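Local coordinates for protein histone-lysine N-methyltransferase, H3 lysine-9 specific SUVH4 (Arabidopsis thaliana, PDB 4QEO) that methylates a lysine of the histone H3 tail, a mark of transcriptional repression, and binds methylated DNA through its SRA domain, at residues Phe80-Met91 with Leu104-Met112. Numbering follows the deposited sequence.
Sequences FHNHWLNGIDYM and LPLAVSIVM. With nucleotides of chain B.
H81 ND1 and S109 OG lie 2.8 Å apart in a nearly straight hydrogen bond (178°), the hydroxyl sitting at the ring edge. Across the same imidazole, NE2 donates to N86 O at 2.9 Å, so both ring nitrogens are engaged and the ring's rotation is fixed. Turning CG anti to the backbone N (chi1 -166°) carries the ring to S109. One face receives V111 CG2, 3.8 Å from the centroid and only 13° off the normal, a CH-pi contact, while D89 CB covers the opposite face toward the rim. Replacing this imidazole by an alanine is likely to leave S109 OG and N86 O without their ring partner and to open a gap between V111 CG2 and D89 CB, which sandwich it.

G87 N donates almost straight to OP1 of 5CM7 of chain B at 2.9 Å, and any side chain at G87 would run into C6 of that nucleotide. Backbone bonds join strands 88-91 and 106-112 antiparallel. D89 N reaches S109 O at 2.8 Å, whereas D89 O takes V108 N at 2.9 Å and, weakly, S109 N; two residues facing one define a classic beta bulge. V111 N bonds to G87 O, and M91 pairs with L106 through both its N and O. D89 OD2 accepts from N82 N, above the carboxylate plane, and from N82 ND2 on its syn lone pair, tying the loop to the strand.

Packing continues outward: Y90 CD1 lies 3.5 Å from P105 CB, the L104-P105 peptide bond being cis, and M91 CB meets L104 CD1 at 3.6 Å. I88 and A107 also touch L155 of helix 151-161.

In the loop, L85 reaches DT6 of chain B with CD2 and DA8 of chain B with CD1, and W84 CZ3 meets DA8 N3, while the 5CM7 base lies well away from both neighbouring bases. The loop thus fills the place left by the flipped-out 5-methylcytosine, the base-flipping arrangement of SRA domains.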
loop_
_atom_site.group_PDB
_atom_site.type_symbol
_atom_site.label_atom_id
_atom_site.label_comp_id
_atom_site.label_asym_id
_atom_site.label_seq_id
_atom_site.Cartn_x
_atom_site.Cartn_y
_atom_site.Cartn_z
ATOM N N PHE A 80 -11.321 12.820 1.448
ATOM C CA PHE A 80 -10.366 13.834 0.953
ATOM C C PHE A 80 -10.908 14.580 -0.279
ATOM O O PHE A 80 -10.743 15.804 -0.417
ATOM C CB PHE A 80 -9.036 13.129 0.619
ATOM C CG PHE A 80 -7.964 14.034 0.053
ATOM C CD1 PHE A 80 -7.874 14.261 -1.313
ATOM C CD2 PHE A 80 -7.023 14.633 0.892
ATOM C CE1 PHE A 80 -6.870 15.089 -1.840
ATOM C CE2 PHE A 80 -6.014 15.458 0.380
ATOM C CZ PHE A 80 -5.941 15.694 -0.984
ATOM N N HIS A 81 -11.518 13.828 -1.186
ATOM C CA HIS A 81 -12.171 14.398 -2.367
ATOM C C HIS A 81 -13.378 13.513 -2.670
ATOM O O HIS A 81 -13.234 12.327 -2.976
ATOM C CB HIS A 81 -11.191 14.447 -3.548
ATOM C CG HIS A 81 -11.641 15.311 -4.691
ATOM N ND1 HIS A 81 -11.194 16.608 -4.868
ATOM C CD2 HIS A 81 -12.479 15.056 -5.728
ATOM C CE1 HIS A 81 -11.744 17.115 -5.959
ATOM N NE2 HIS A 81 -12.528 16.195 -6.500
ATOM N N ASN A 82 -14.570 14.095 -2.582
ATOM C CA ASN A 82 -15.800 13.314 -2.456
ATOM C C ASN A 82 -16.567 12.980 -3.731
ATOM O O ASN A 82 -17.648 12.400 -3.671
ATOM C CB ASN A 82 -16.727 13.970 -1.433
ATOM C CG ASN A 82 -16.143 13.929 -0.034
ATOM O OD1 ASN A 82 -16.258 12.914 0.672
ATOM N ND2 ASN A 82 -15.479 15.021 0.364
ATOM N N HIS A 83 -16.002 13.324 -4.877
ATOM C CA HIS A 83 -16.560 12.900 -6.159
ATOM C C HIS A 83 -15.520 12.027 -6.805
ATOM O O HIS A 83 -14.324 12.301 -6.673
ATOM C CB HIS A 83 -16.805 14.102 -7.068
ATOM C CG HIS A 83 -17.793 15.077 -6.530
ATOM N ND1 HIS A 83 -17.497 16.413 -6.358
ATOM C CD2 HIS A 83 -19.083 14.923 -6.151
ATOM C CE1 HIS A 83 -18.560 17.037 -5.882
ATOM N NE2 HIS A 83 -19.534 16.155 -5.744
ATOM N N TRP A 84 -15.952 10.967 -7.490
ATOM C CA TRP A 84 -14.994 10.066 -8.129
ATOM C C TRP A 84 -14.588 10.598 -9.486
ATOM O O TRP A 84 -13.566 10.199 -10.041
ATOM C CB TRP A 84 -15.527 8.618 -8.233
ATOM C CG TRP A 84 -16.832 8.454 -8.998
ATOM C CD1 TRP A 84 -18.097 8.484 -8.476
ATOM C CD2 TRP A 84 -16.989 8.219 -10.413
ATOM N NE1 TRP A 84 -19.028 8.316 -9.480
ATOM C CE2 TRP A 84 -18.376 8.138 -10.671
ATOM C CE3 TRP A 84 -16.092 8.094 -11.482
ATOM C CZ2 TRP A 84 -18.888 7.913 -11.952
ATOM C CZ3 TRP A 84 -16.600 7.873 -12.755
ATOM C CH2 TRP A 84 -17.988 7.795 -12.981
ATOM N N LEU A 85 -15.378 11.530 -10.002
ATOM C CA LEU A 85 -15.135 12.127 -11.306
ATOM C C LEU A 85 -14.764 13.622 -11.243
ATOM O O LEU A 85 -13.700 14.014 -11.724
ATOM C CB LEU A 85 -16.387 11.937 -12.166
ATOM C CG LEU A 85 -16.354 12.036 -13.680
ATOM C CD1 LEU A 85 -15.158 11.319 -14.232
ATOM C CD2 LEU A 85 -17.659 11.424 -14.235
ATOM N N ASN A 86 -15.634 14.442 -10.656
ATOM C CA ASN A 86 -15.441 15.897 -10.606
ATOM C C ASN A 86 -14.065 16.365 -10.176
ATOM O O ASN A 86 -13.548 15.907 -9.160
ATOM C CB ASN A 86 -16.444 16.548 -9.661
ATOM C CG ASN A 86 -17.861 16.354 -10.109
ATOM O OD1 ASN A 86 -18.199 15.318 -10.675
ATOM N ND2 ASN A 86 -18.696 17.368 -9.897
ATOM N N GLY A 87 -13.500 17.308 -10.932
ATOM C CA GLY A 87 -12.212 17.892 -10.605
ATOM C C GLY A 87 -12.284 18.780 -9.379
ATOM O O GLY A 87 -11.317 18.901 -8.623
ATOM N N ILE A 88 -13.440 19.394 -9.166
ATOM C CA ILE A 88 -13.582 20.361 -8.090
ATOM C C ILE A 88 -14.563 19.885 -7.026
ATOM O O ILE A 88 -15.745 19.662 -7.306
ATOM C CB ILE A 88 -14.081 21.729 -8.616
ATOM C CG1 ILE A 88 -13.149 22.253 -9.725
ATOM C CG2 ILE A 88 -14.166 22.724 -7.450
ATOM C CD1 ILE A 88 -13.697 23.491 -10.488
ATOM N N ASP A 89 -14.063 19.760 -5.801
ATOM C CA ASP A 89 -14.887 19.419 -4.652
ATOM C C ASP A 89 -15.112 20.672 -3.801
ATOM O O ASP A 89 -14.161 21.399 -3.479
ATOM C CB ASP A 89 -14.183 18.330 -3.827
ATOM C CG ASP A 89 -15.171 17.477 -3.063
ATOM O OD1 ASP A 89 -16.330 17.373 -3.529
ATOM O OD2 ASP A 89 -14.792 16.912 -2.018
ATOM N N TYR A 90 -16.367 20.947 -3.462
ATOM C CA TYR A 90 -16.679 22.174 -2.726
ATOM C C TYR A 90 -17.792 22.028 -1.704
ATOM O O TYR A 90 -18.610 21.115 -1.778
ATOM C CB TYR A 90 -17.014 23.307 -3.693
ATOM C CG TYR A 90 -18.245 23.100 -4.566
ATOM C CD1 TYR A 90 -19.487 23.544 -4.148
ATOM C CD2 TYR A 90 -18.154 22.481 -5.815
ATOM C CE1 TYR A 90 -20.607 23.395 -4.933
ATOM C CE2 TYR A 90 -19.284 22.318 -6.621
ATOM C CZ TYR A 90 -20.504 22.785 -6.163
ATOM O OH TYR A 90 -21.635 22.657 -6.919
ATOM N N MET A 91 -17.785 22.918 -0.721
ATOM C CA MET A 91 -18.863 23.020 0.248
ATOM C C MET A 91 -20.009 23.699 -0.447
ATOM O O MET A 91 -19.853 24.820 -0.947
ATOM C CB MET A 91 -18.438 23.877 1.448
ATOM C CG MET A 91 -17.380 23.241 2.338
ATOM S SD MET A 91 -16.876 24.450 3.584
ATOM C CE MET A 91 -15.961 23.360 4.654
ATOM N N LEU A 104 -20.833 31.110 0.545
ATOM C CA LEU A 104 -20.774 29.772 -0.031
ATOM C C LEU A 104 -21.296 29.827 -1.466
ATOM O O LEU A 104 -22.029 30.743 -1.816
ATOM C CB LEU A 104 -21.625 28.789 0.798
ATOM C CG LEU A 104 -20.997 28.156 2.042
ATOM C CD1 LEU A 104 -19.961 27.107 1.651
ATOM C CD2 LEU A 104 -20.364 29.210 2.950
ATOM N N PRO A 105 -20.937 28.850 -2.310
ATOM C CA PRO A 105 -20.101 27.661 -2.094
ATOM C C PRO A 105 -18.628 28.007 -1.988
ATOM O O PRO A 105 -18.214 29.078 -2.453
ATOM C CB PRO A 105 -20.337 26.837 -3.363
ATOM C CG PRO A 105 -20.668 27.881 -4.412
ATOM C CD PRO A 105 -21.474 28.907 -3.682
ATOM N N LEU A 106 -17.852 27.115 -1.376
ATOM C CA LEU A 106 -16.406 27.331 -1.263
ATOM C C LEU A 106 -15.680 26.081 -1.682
ATOM O O LEU A 106 -15.984 25.012 -1.183
ATOM C CB LEU A 106 -16.000 27.594 0.186
ATOM C CG LEU A 106 -16.005 28.981 0.791
ATOM C CD1 LEU A 106 -15.608 28.843 2.248
ATOM C CD2 LEU A 106 -15.063 29.923 0.020
ATOM N N ALA A 107 -14.694 26.193 -2.555
ATOM C CA ALA A 107 -13.943 25.005 -2.954
ATOM C C ALA A 107 -12.973 24.586 -1.852
ATOM O O ALA A 107 -12.473 25.445 -1.100
ATOM C CB ALA A 107 -13.198 25.277 -4.260
ATOM N N VAL A 108 -12.720 23.277 -1.728
ATOM C CA VAL A 108 -11.751 22.784 -0.752
ATOM C C VAL A 108 -10.663 21.908 -1.362
ATOM O O VAL A 108 -9.595 21.779 -0.782
ATOM C CB VAL A 108 -12.406 22.023 0.432
ATOM C CG1 VAL A 108 -13.379 22.954 1.172
ATOM C CG2 VAL A 108 -13.095 20.727 -0.033
ATOM N N SER A 109 -10.930 21.331 -2.536
ATOM C CA SER A 109 -10.016 20.347 -3.135
ATOM C C SER A 109 -10.212 20.282 -4.648
ATOM O O SER A 109 -11.352 20.188 -5.136
ATOM C CB SER A 109 -10.231 18.953 -2.498
ATOM O OG SER A 109 -9.422 17.959 -3.124
ATOM N N ILE A 110 -9.109 20.352 -5.393
ATOM C CA ILE A 110 -9.185 20.157 -6.838
ATOM C C ILE A 110 -8.239 19.064 -7.292
ATOM O O ILE A 110 -7.256 18.775 -6.636
ATOM C CB ILE A 110 -8.890 21.459 -7.648
ATOM C CG1 ILE A 110 -7.434 21.894 -7.430
ATOM C CG2 ILE A 110 -9.859 22.563 -7.229
ATOM C CD1 ILE A 110 -6.979 23.008 -8.350
ATOM N N VAL A 111 -8.540 18.468 -8.441
ATOM C CA VAL A 111 -7.662 17.454 -8.998
ATOM C C VAL A 111 -7.224 17.880 -10.395
ATOM O O VAL A 111 -8.059 18.204 -11.244
ATOM C CB VAL A 111 -8.394 16.093 -9.100
ATOM C CG1 VAL A 111 -7.489 15.054 -9.741
ATOM C CG2 VAL A 111 -8.873 15.634 -7.714
ATOM N N MET A 112 -5.916 17.870 -10.642
ATOM C CA MET A 112 -5.392 18.174 -11.969
ATOM C C MET A 112 -4.921 16.883 -12.624
ATOM O O MET A 112 -3.963 16.254 -12.166
ATOM C CB MET A 112 -4.195 19.144 -11.880
ATOM C CG MET A 112 -4.353 20.327 -10.949
ATOM S SD MET A 112 -2.771 21.201 -10.641
ATOM C CE MET A 112 -2.111 21.291 -12.310
ATOM N N1 5CM B 7 -10.006 17.816 -14.604
ATOM C C2 5CM B 7 -8.799 18.375 -15.041
ATOM N N3 5CM B 7 -8.610 19.694 -15.109
ATOM C C4 5CM B 7 -9.555 20.527 -14.768
ATOM C C5 5CM B 7 -10.823 19.967 -14.314
ATOM C C5A 5CM B 7 -11.918 20.890 -13.934
ATOM C C6 5CM B 7 -10.993 18.609 -14.273
ATOM O O2 5CM B 7 -7.876 17.680 -15.347
ATOM N N4 5CM B 7 -9.401 21.821 -14.826
ATOM C "C1'" 5CM B 7 -10.176 16.381 -14.632
ATOM C "C2'" 5CM B 7 -10.785 15.631 -13.460
ATOM C "C3'" 5CM B 7 -11.372 14.434 -14.168
ATOM C "C4'" 5CM B 7 -11.945 15.064 -15.421
ATOM O "O4'" 5CM B 7 -11.073 16.134 -15.695
ATOM O "O3'" 5CM B 7 -10.367 13.523 -14.581
ATOM C "C5'" 5CM B 7 -13.414 15.493 -15.348
ATOM O "O5'" 5CM B 7 -13.766 16.355 -14.298
ATOM P P 5CM B 7 -14.944 17.373 -14.385
ATOM O OP1 5CM B 7 -14.807 18.277 -13.293
ATOM O OP2 5CM B 7 -15.070 17.852 -15.714
ATOM P P DT B 6 -20.208 19.955 -15.585
ATOM O OP1 DT B 6 -19.717 21.134 -14.961
ATOM O OP2 DT B 6 -20.293 19.913 -16.994
ATOM O "O5'" DT B 6 -19.390 18.682 -15.149
ATOM C "C5'" DT B 6 -18.953 18.534 -13.811
ATOM C "C4'" DT B 6 -18.465 17.126 -13.596
ATOM O "O4'" DT B 6 -19.580 16.224 -13.686
ATOM C "C3'" DT B 6 -17.444 16.648 -14.630
ATOM O "O3'" DT B 6 -16.156 16.465 -14.052
ATOM C "C2'" DT B 6 -18.034 15.355 -15.157
ATOM C "C1'" DT B 6 -19.069 14.998 -14.118
ATOM N N1 DT B 6 -20.178 14.174 -14.625
ATOM C C2 DT B 6 -20.719 13.227 -13.794
ATOM O O2 DT B 6 -20.371 13.079 -12.644
ATOM N N3 DT B 6 -21.716 12.476 -14.358
ATOM C C4 DT B 6 -22.196 12.561 -15.648
ATOM O O4 DT B 6 -23.082 11.811 -16.015
ATOM C C5 DT B 6 -21.572 13.566 -16.469
ATOM C C7 DT B 6 -22.027 13.734 -17.883
ATOM C C6 DT B 6 -20.608 14.316 -15.922
ATOM P P DA B 8 -9.705 12.478 -13.671
ATOM O OP1 DA B 8 -9.064 13.064 -12.537
ATOM O OP2 DA B 8 -8.960 11.618 -14.519
ATOM O "O5'" DA B 8 -10.874 11.654 -13.005
ATOM C "C5'" DA B 8 -11.580 10.684 -13.754
ATOM C "C4'" DA B 8 -11.686 9.402 -12.972
ATOM O "O4'" DA B 8 -12.817 8.667 -13.449
ATOM C "C3'" DA B 8 -10.505 8.469 -13.171
ATOM O "O3'" DA B 8 -10.372 7.625 -12.030
ATOM C "C2'" DA B 8 -10.874 7.760 -14.457
ATOM C "C1'" DA B 8 -12.402 7.777 -14.464
ATOM N N9 DA B 8 -13.045 8.196 -15.703
ATOM C C8 DA B 8 -12.634 9.124 -16.621
ATOM N N7 DA B 8 -13.478 9.303 -17.604
ATOM C C5 DA B 8 -14.524 8.447 -17.304
ATOM C C6 DA B 8 -15.735 8.167 -17.958
ATOM N N6 DA B 8 -16.119 8.753 -19.089
ATOM N N1 DA B 8 -16.557 7.265 -17.391
ATOM C C2 DA B 8 -16.173 6.674 -16.258
ATOM N N3 DA B 8 -15.069 6.858 -15.546
ATOM C C4 DA B 8 -14.274 7.765 -16.132
#